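Local structure of toll-like receptor 13 (Mus musculus, 4Z0C) at residues L135-R139 with N140-D144; L161-N165 with N166-Y170. The protein recognises bacterial 23S rRNA as an innate immune receptor and signals through MYD88 and TRAF6 to activate NF-kappa-B, with this chain forming its leucine-rich-repeat ectodomain. All coordinates share one frame; numbering follows the deposited sequence.

Contact 1: L135-R139 with N140-D144. With nucleotides of chain C.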
ATOM      1  N   LEU A 135      15.456  22.113 -34.764  1.00 29.31           N
ATOM      2  CA  LEU A 135      15.617  20.832 -35.436  1.00 36.09           C
ATOM      3  C   LEU A 135      16.340  19.858 -34.510  1.00 38.96           C
ATOM      4  O   LEU A 135      17.475  20.126 -34.086  1.00 29.90           O
ATOM      5  CB  LEU A 135      16.441  20.993 -36.713  1.00 32.43           C
ATOM      6  CG  LEU A 135      16.740  19.709 -37.490  1.00 28.12           C
ATOM      7  CD1 LEU A 135      15.452  19.062 -37.916  1.00 17.85           C
ATOM      8  CD2 LEU A 135      17.615  19.981 -38.698  1.00 30.37           C
ATOM      9  N   SER A 136      15.703  18.725 -34.207  1.00 25.26           N
ATOM     10  CA  SER A 136      16.355  17.734 -33.377  1.00 27.96           C
ATOM     11  C   SER A 136      16.739  16.489 -34.174  1.00 31.47           C
ATOM     12  O   SER A 136      15.887  15.845 -34.778  1.00 30.02           O
ATOM     13  CB  SER A 136      15.481  17.359 -32.177  1.00 26.03           C
ATOM     14  OG  SER A 136      16.111  16.333 -31.425  1.00 33.71           O
ATOM     15  N   LEU A 137      18.031  16.165 -34.174  1.00 29.87           N
ATOM     16  CA  LEU A 137      18.516  14.945 -34.813  1.00 33.84           C
ATOM     17  C   LEU A 137      19.222  14.021 -33.798  1.00 32.89           C
ATOM     18  O   LEU A 137      19.951  13.089 -34.172  1.00 31.46           O
ATOM     19  CB  LEU A 137      19.473  15.286 -35.965  1.00 31.81           C
ATOM     20  CG  LEU A 137      19.001  16.087 -37.194  1.00 28.37           C
ATOM     21  CD1 LEU A 137      20.182  16.444 -38.009  1.00 25.97           C
ATOM     22  CD2 LEU A 137      18.059  15.296 -38.047  1.00 25.25           C
ATOM     23  N   SER A 138      18.976  14.259 -32.515  1.00 27.98           N
ATOM     24  CA  SER A 138      19.588  13.439 -31.467  1.00 30.16           C
ATOM     25  C   SER A 138      19.234  11.975 -31.630  1.00 32.18           C
ATOM     26  O   SER A 138      18.180  11.645 -32.167  1.00 30.00           O
ATOM     27  CB  SER A 138      19.191  13.898 -30.062  1.00 28.16           C
ATOM     28  OG  SER A 138      17.789  13.873 -29.869  1.00 25.10           O
ATOM     29  N   ARG A 139      20.133  11.104 -31.189  1.00 38.06           N
ATOM     30  CA  ARG A 139      19.915   9.662 -31.242  1.00 39.67           C
ATOM     31  C   ARG A 139      19.703   9.196 -32.676  1.00 35.35           C
ATOM     32  O   ARG A 139      18.626   8.759 -33.048  1.00 43.40           O
ATOM     33  CB  ARG A 139      18.745   9.246 -30.342  1.00 38.76           C
ATOM     34  CG  ARG A 139      18.866   7.831 -29.800  1.00 52.38           C
ATOM     35  CD  ARG A 139      18.782   7.800 -28.281  1.00 48.43           C
ATOM     36  NE  ARG A 139      17.507   7.321 -27.746  1.00 47.08           N
ATOM     37  CZ  ARG A 139      17.149   6.038 -27.622  1.00 49.51           C
ATOM     38  NH1 ARG A 139      15.972   5.736 -27.099  1.00 46.52           N
ATOM     39  NH2 ARG A 139      17.944   5.055 -28.021  1.00 50.50           N
ATOM     40  N   ASN A 140      20.752   9.314 -33.479  1.00 38.04           N
ATOM     41  CA  ASN A 140      20.742   8.803 -34.838  1.00 40.52           C
ATOM     42  C   ASN A 140      22.079   8.145 -35.178  1.00 43.28           C
ATOM     43  O   ASN A 140      22.867   7.870 -34.279  1.00 41.41           O
ATOM     44  CB  ASN A 140      20.380   9.913 -35.826  1.00 36.87           C
ATOM     45  CG  ASN A 140      18.871  10.107 -35.945  1.00 42.10           C
ATOM     46  OD1 ASN A 140      18.175   9.233 -36.463  1.00 43.82           O
ATOM     47  ND2 ASN A 140      18.363  11.257 -35.490  1.00 31.41           N
ATOM     48  N   ASN A 141      22.328   7.899 -36.463  1.00 44.70           N
ATOM     49  CA  ASN A 141      23.536   7.197 -36.915  1.00 43.83           C
ATOM     50  C   ASN A 141      24.382   8.101 -37.838  1.00 42.83           C
ATOM     51  O   ASN A 141      24.918   7.654 -38.855  1.00 41.15           O
ATOM     52  CB  ASN A 141      23.143   5.874 -37.618  1.00 45.42           C
ATOM     53  CG  ASN A 141      24.329   4.903 -37.794  1.00 49.12           C
ATOM     54  OD1 ASN A 141      25.413   5.128 -37.267  1.00 41.94           O
ATOM     55  ND2 ASN A 141      24.113   3.825 -38.556  1.00 48.62           N
ATOM     56  N   ILE A 142      24.462   9.383 -37.491  1.00 39.83           N
ATOM     57  CA  ILE A 142      25.178  10.367 -38.300  1.00 41.28           C
ATOM     58  C   ILE A 142      26.661  10.493 -37.939  1.00 45.33           C
ATOM     59  O   ILE A 142      27.002  10.818 -36.804  1.00 52.76           O
ATOM     60  CB  ILE A 142      24.578  11.757 -38.123  1.00 41.13           C
ATOM     61  CG1 ILE A 142      23.094  11.751 -38.492  1.00 32.90           C
ATOM     62  CG2 ILE A 142      25.390  12.804 -38.921  1.00 40.36           C
ATOM     63  CD1 ILE A 142      22.369  12.980 -37.993  1.00 31.82           C
ATOM     64  N   SER A 143      27.534  10.279 -38.916  1.00 37.76           N
ATOM     65  CA  SER A 143      28.966  10.479 -38.724  1.00 41.92           C
ATOM     66  C   SER A 143      29.533  11.559 -39.666  1.00 46.97           C
ATOM     67  O   SER A 143      30.560  12.173 -39.382  1.00 56.21           O
ATOM     68  CB  SER A 143      29.697   9.150 -38.913  1.00 44.39           C
ATOM     69  OG  SER A 143      29.192   8.462 -40.041  1.00 50.91           O
ATOM     70  N   ASP A 144      28.829  11.797 -40.766  1.00 45.57           N
ATOM     71  CA  ASP A 144      29.199  12.798 -41.754  1.00 43.98           C
ATOM     72  C   ASP A 144      28.548  14.142 -41.439  1.00 42.40           C
ATOM     73  O   ASP A 144      27.405  14.399 -41.812  1.00 47.66           O
ATOM     74  CB  ASP A 144      28.797  12.320 -43.155  1.00 47.98           C
ATOM     75  CG  ASP A 144      29.231  13.282 -44.274  1.00 55.31           C
ATOM     76  OD1 ASP A 144      29.993  14.250 -44.018  1.00 56.93           O
ATOM     77  OD2 ASP A 144      28.795  13.052 -45.425  1.00 52.06           O
TER
ATOM     78  P     C C  13      14.031  -2.821 -23.304  1.00 52.52           P
ATOM     79  OP1   C C  13      14.785  -4.106 -23.286  1.00 55.07           O
ATOM     80  OP2   C C  13      13.517  -2.219 -22.050  1.00 49.59           O
ATOM     81  O5'   C C  13      14.973  -1.693 -23.907  1.00 69.95           O
ATOM     82  C5'   C C  13      15.368  -1.716 -25.267  1.00 68.36           C
ATOM     83  C4'   C C  13      15.827  -0.353 -25.706  1.00 62.62           C
ATOM     84  O4'   C C  13      14.713   0.429 -26.210  1.00 55.70           O
ATOM     85  C3'   C C  13      16.416   0.518 -24.611  1.00 57.63           C
ATOM     86  O3'   C C  13      17.743   0.160 -24.270  1.00 58.04           O
ATOM     87  C2'   C C  13      16.285   1.914 -25.201  1.00 57.41           C
ATOM     88  O2'   C C  13      17.326   2.145 -26.136  1.00 61.20           O
ATOM     89  C1'   C C  13      14.950   1.802 -25.956  1.00 58.11           C
ATOM     90  N1    C C  13      13.821   2.357 -25.175  1.00 55.49           N
ATOM     91  C2    C C  13      13.523   3.716 -25.316  1.00 48.55           C
ATOM     92  O2    C C  13      14.200   4.392 -26.102  1.00 37.28           O
ATOM     93  N3    C C  13      12.499   4.253 -24.605  1.00 49.95           N
ATOM     94  C4    C C  13      11.796   3.487 -23.771  1.00 49.57           C
ATOM     95  N4    C C  13      10.799   4.060 -23.090  1.00 53.41           N
ATOM     96  C5    C C  13      12.082   2.101 -23.599  1.00 43.65           C
ATOM     97  C6    C C  13      13.089   1.583 -24.310  1.00 51.57           C
TER
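Asn-140 turns its carboxamide back towards the chain it has just left, and ND2 donates to Leu-137 O at 2.8 Å in a nearly straight bond (174°). The acceptor lies in the plane of the amide, but the donor sits above the carbonyl plane of Leu-137. Alongside this polar link, CD1 of Leu-137 meets CD1 of Ile-142 at 4.1 Å, the two side chains crossing at about a right angle. The turn belongs to LRR 5 and contains the LxLSxN pattern of a leucine-rich repeat, in which the asparagine ties consecutive coils together: ND2 also donates to Leu-113 O, and OD1 accepts from Ile-118 N, both in the preceding coil. Arg-139, the residue just before Asn-140, sends its side chain away from the turn. With CG anti to the backbone N (chi1 -151°) and bends at chi2 and chi3, its guanidinium reaches the bound RNA, edge-on to the base. There NH1 approaches O2 of cytidine C13 of chain C; at 2.4 Å and an N-H...O angle of 119° the modelled hydrogen bond is too short and bent for its geometry to be trusted. Further along, Asp-144 takes the N-cap position of helix 145-152, OD1 accepting a weak hydrogen bond from Gly-147 N.

Contact 2: L161-N165 with N166-Y170. With NAG (2-acetamido-2-deoxy-beta-D-glucopyranose), chain M.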
ATOM      1  N   LEU A 161      20.017  23.526 -33.013  1.00 30.86           N
ATOM      2  CA  LEU A 161      20.345  22.318 -33.742  1.00 37.43           C
ATOM      3  C   LEU A 161      20.881  21.285 -32.763  1.00 43.10           C
ATOM      4  O   LEU A 161      21.871  21.517 -32.068  1.00 44.17           O
ATOM      5  CB  LEU A 161      21.385  22.607 -34.825  1.00 39.26           C
ATOM      6  CG  LEU A 161      21.815  21.378 -35.625  1.00 38.26           C
ATOM      7  CD1 LEU A 161      20.589  20.741 -36.283  1.00 30.65           C
ATOM      8  CD2 LEU A 161      22.870  21.750 -36.674  1.00 32.05           C
ATOM      9  N   ASP A 162      20.207  20.149 -32.681  1.00 41.45           N
ATOM     10  CA  ASP A 162      20.608  19.149 -31.723  1.00 33.83           C
ATOM     11  C   ASP A 162      21.102  17.872 -32.387  1.00 33.68           C
ATOM     12  O   ASP A 162      20.329  17.150 -33.017  1.00 28.21           O
ATOM     13  CB  ASP A 162      19.465  18.818 -30.776  1.00 34.07           C
ATOM     14  CG  ASP A 162      19.957  18.137 -29.513  1.00 44.50           C
ATOM     15  OD1 ASP A 162      21.183  18.175 -29.264  1.00 53.55           O
ATOM     16  OD2 ASP A 162      19.142  17.548 -28.781  1.00 47.43           O
ATOM     17  N   LEU A 163      22.385  17.577 -32.190  1.00 28.51           N
ATOM     18  CA  LEU A 163      22.981  16.353 -32.702  1.00 32.37           C
ATOM     19  C   LEU A 163      23.462  15.440 -31.565  1.00 34.68           C
ATOM     20  O   LEU A 163      24.319  14.583 -31.782  1.00 36.63           O
ATOM     21  CB  LEU A 163      24.148  16.699 -33.632  1.00 37.16           C
ATOM     22  CG  LEU A 163      23.794  17.415 -34.943  1.00 34.49           C
ATOM     23  CD1 LEU A 163      25.024  18.076 -35.571  1.00 36.81           C
ATOM     24  CD2 LEU A 163      23.207  16.403 -35.910  1.00 27.87           C
ATOM     25  N   THR A 164      22.894  15.595 -30.369  1.00 32.83           N
ATOM     26  CA  THR A 164      23.345  14.780 -29.243  1.00 35.15           C
ATOM     27  C   THR A 164      23.190  13.287 -29.524  1.00 32.32           C
ATOM     28  O   THR A 164      22.281  12.886 -30.220  1.00 28.60           O
ATOM     29  CB  THR A 164      22.741  15.196 -27.874  1.00 26.84           C
ATOM     30  OG1 THR A 164      22.784  14.083 -26.974  1.00 39.05           O
ATOM     31  CG2 THR A 164      21.343  15.576 -28.010  1.00 45.76           C
ATOM     32  N   ASN A 165      24.134  12.487 -29.040  1.00 34.84           N
ATOM     33  CA  ASN A 165      24.136  11.040 -29.274  1.00 40.73           C
ATOM     34  C   ASN A 165      24.143  10.627 -30.746  1.00 37.22           C
ATOM     35  O   ASN A 165      23.217   9.982 -31.226  1.00 41.82           O
ATOM     36  CB  ASN A 165      22.989  10.342 -28.528  1.00 38.11           C
ATOM     37  CG  ASN A 165      23.075  10.548 -27.046  1.00 39.63           C
ATOM     38  OD1 ASN A 165      24.148  10.851 -26.528  1.00 45.21           O
ATOM     39  ND2 ASN A 165      21.950  10.388 -26.349  1.00 41.48           N
ATOM     40  N   ASN A 166      25.202  11.014 -31.447  1.00 38.60           N
ATOM     41  CA  ASN A 166      25.483  10.525 -32.789  1.00 34.27           C
ATOM     42  C   ASN A 166      26.944  10.068 -32.855  1.00 39.70           C
ATOM     43  O   ASN A 166      27.569   9.847 -31.823  1.00 40.59           O
ATOM     44  CB  ASN A 166      25.194  11.605 -33.834  1.00 35.05           C
ATOM     45  CG  ASN A 166      23.703  11.785 -34.100  1.00 37.22           C
ATOM     46  OD1 ASN A 166      23.087  10.976 -34.792  1.00 35.39           O
ATOM     47  ND2 ASN A 166      23.132  12.869 -33.585  1.00 34.38           N
ATOM     48  N   SER A 167      27.489   9.943 -34.062  1.00 43.67           N
ATOM     49  CA  SER A 167      28.841   9.423 -34.254  1.00 42.37           C
ATOM     50  C   SER A 167      29.766  10.405 -34.986  1.00 43.98           C
ATOM     51  O   SER A 167      30.657   9.997 -35.743  1.00 44.03           O
ATOM     52  CB  SER A 167      28.795   8.111 -35.029  1.00 43.33           C
ATOM     53  OG  SER A 167      28.216   7.096 -34.248  1.00 43.71           O
ATOM     54  N   ILE A 168      29.545  11.697 -34.778  1.00 41.20           N
ATOM     55  CA  ILE A 168      30.390  12.700 -35.399  1.00 35.67           C
ATOM     56  C   ILE A 168      31.792  12.688 -34.776  1.00 50.51           C
ATOM     57  O   ILE A 168      31.966  12.768 -33.555  1.00 52.15           O
ATOM     58  CB  ILE A 168      29.761  14.090 -35.301  1.00 32.63           C
ATOM     59  CG1 ILE A 168      28.460  14.116 -36.108  1.00 39.39           C
ATOM     60  CG2 ILE A 168      30.691  15.128 -35.860  1.00 32.72           C
ATOM     61  CD1 ILE A 168      27.677  15.411 -35.989  1.00 41.40           C
ATOM     62  N   MET A 169      32.796  12.601 -35.637  1.00 56.92           N
ATOM     63  CA  MET A 169      34.172  12.439 -35.204  1.00 53.84           C
ATOM     64  C   MET A 169      34.930  13.697 -35.568  1.00 48.21           C
ATOM     65  O   MET A 169      35.816  14.125 -34.834  1.00 40.48           O
ATOM     66  CB  MET A 169      34.800  11.230 -35.898  1.00 57.75           C
ATOM     67  CG  MET A 169      36.084  10.720 -35.268  1.00 62.77           C
ATOM     68  SD  MET A 169      36.419   9.004 -35.721  1.00 81.02           S
ATOM     69  CE  MET A 169      34.871   8.218 -35.278  1.00 49.00           C
ATOM     70  N   TYR A 170      34.577  14.287 -36.711  1.00 50.42           N
ATOM     71  CA  TYR A 170      35.250  15.494 -37.179  1.00 45.22           C
ATOM     72  C   TYR A 170      34.294  16.613 -37.577  1.00 47.54           C
ATOM     73  O   TYR A 170      33.212  16.358 -38.098  1.00 49.10           O
ATOM     74  CB  TYR A 170      36.152  15.149 -38.367  1.00 44.17           C
ATOM     75  CG  TYR A 170      37.194  14.122 -38.018  1.00 48.76           C
ATOM     76  CD1 TYR A 170      38.247  14.448 -37.177  1.00 43.72           C
ATOM     77  CD2 TYR A 170      37.122  12.819 -38.511  1.00 53.54           C
ATOM     78  CE1 TYR A 170      39.198  13.519 -36.829  1.00 41.96           C
ATOM     79  CE2 TYR A 170      38.084  11.876 -38.170  1.00 51.01           C
ATOM     80  CZ  TYR A 170      39.122  12.242 -37.331  1.00 43.91           C
ATOM     81  OH  TYR A 170      40.091  11.340 -36.963  1.00 42.85           O
TER
HETATM   82  C1  NAG M 905      22.168  10.337 -24.927  1.00 38.77           C
HETATM   83  C2  NAG M 905      20.728  10.455 -24.422  1.00 37.94           C
HETATM   84  C3  NAG M 905      20.672  10.249 -22.911  1.00 41.31           C
HETATM   85  C4  NAG M 905      21.273   8.890 -22.582  1.00 51.38           C
HETATM   86  C5  NAG M 905      22.699   8.793 -23.138  1.00 49.94           C
HETATM   87  C6  NAG M 905      23.198   7.364 -22.952  1.00 55.78           C
HETATM   88  C7  NAG M 905      19.305  11.888 -25.815  1.00 44.74           C
HETATM   89  C8  NAG M 905      18.739  13.266 -26.034  1.00 28.18           C
HETATM   90  N2  NAG M 905      20.161  11.742 -24.784  1.00 43.47           N
HETATM   91  O3  NAG M 905      19.350  10.315 -22.428  1.00 45.52           O
HETATM   92  O4  NAG M 905      21.227   8.633 -21.183  1.00 55.87           O
HETATM   93  O5  NAG M 905      22.778   9.123 -24.523  1.00 43.48           O
HETATM   94  O6  NAG M 905      22.122   6.490 -23.244  1.00 61.45           O
HETATM   95  O7  NAG M 905      18.991  10.969 -26.583  1.00 49.23           O
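The backbone leaves strand 160-162, turns at Asn-165 with positive phi and psi, and runs on through an irregular segment that brings Asn-166 and Ile-168 back against Leu-163. Asn-166 ND2 donates to Leu-163 O over 2.8 Å with an N-H...O angle of 167°. Leu-163 O lies close to the plane of the Asn-166 amide, whereas the donor comes from above the carbonyl plane. CG of Asn-166 stands beside its own backbone N and anti to the carbonyl carbon (chi1 -76°), which folds the amide inward towards Leu-163 O. Leu-163 and Ile-168 add the apolar part of the contact: their CD1 methyls touch at 3.8 Å where the side chains cross almost perpendicularly.

Asn-165 points the other way and carries an N-linked glycan, its ND2 joined to C1 of the N-acetylglucosamine by a covalent bond of 1.4 Å. Asn-165 ND2 also makes a weak hydrogen bond, 3.0 Å long, to O7 of the sugar's acetamido group, which may help to orient that group. The acetamido methyl C8 lies 4.0 Å from CG2 of Thr-164, so the sugar also rests lightly on the preceding residue.

The turn follows the LxLxxN pattern of a leucine-rich repeat and lies in LRR 6. The buried amide of Asn-166 is shared with the previous coil, where ND2 also donates to Leu-137 O and OD1 accepts weakly from Ile-142 N. In the next coil, Asn-189 continues this ladder, its ND2 donating to Leu-163 O and its OD1 accepting from Ile-168 N. Phe-145 of helix 145-152 packs against Leu-163 and Ile-168, while strand 160-162 lies between strands 134-136 and 183-185 and is bonded to both.

In the fold
Contacts 1 and 2 are equivalent turns of successive coils, LRR 5 and LRR 6, with centres about 6 Å apart. Contact 1 comes first, and helix 145-152 leads from it towards strand 160-162, which pairs in parallel with strand 134-136. The coils remain in step beyond the strands: Leu-137 N lies 2.8 Å from Asp-162 O, and Ile-142 O lies 2.9 Å from Ser-167 N, both probable hydrogen bonds. Stacking of this kind builds the curved leucine-rich-repeat solenoid of the ectodomain. The residue just before the asparagine of each LxLxxN pattern serves different ends here, Arg-139 meeting the RNA and Asn-165 bearing a glycan that also touches Arg-139.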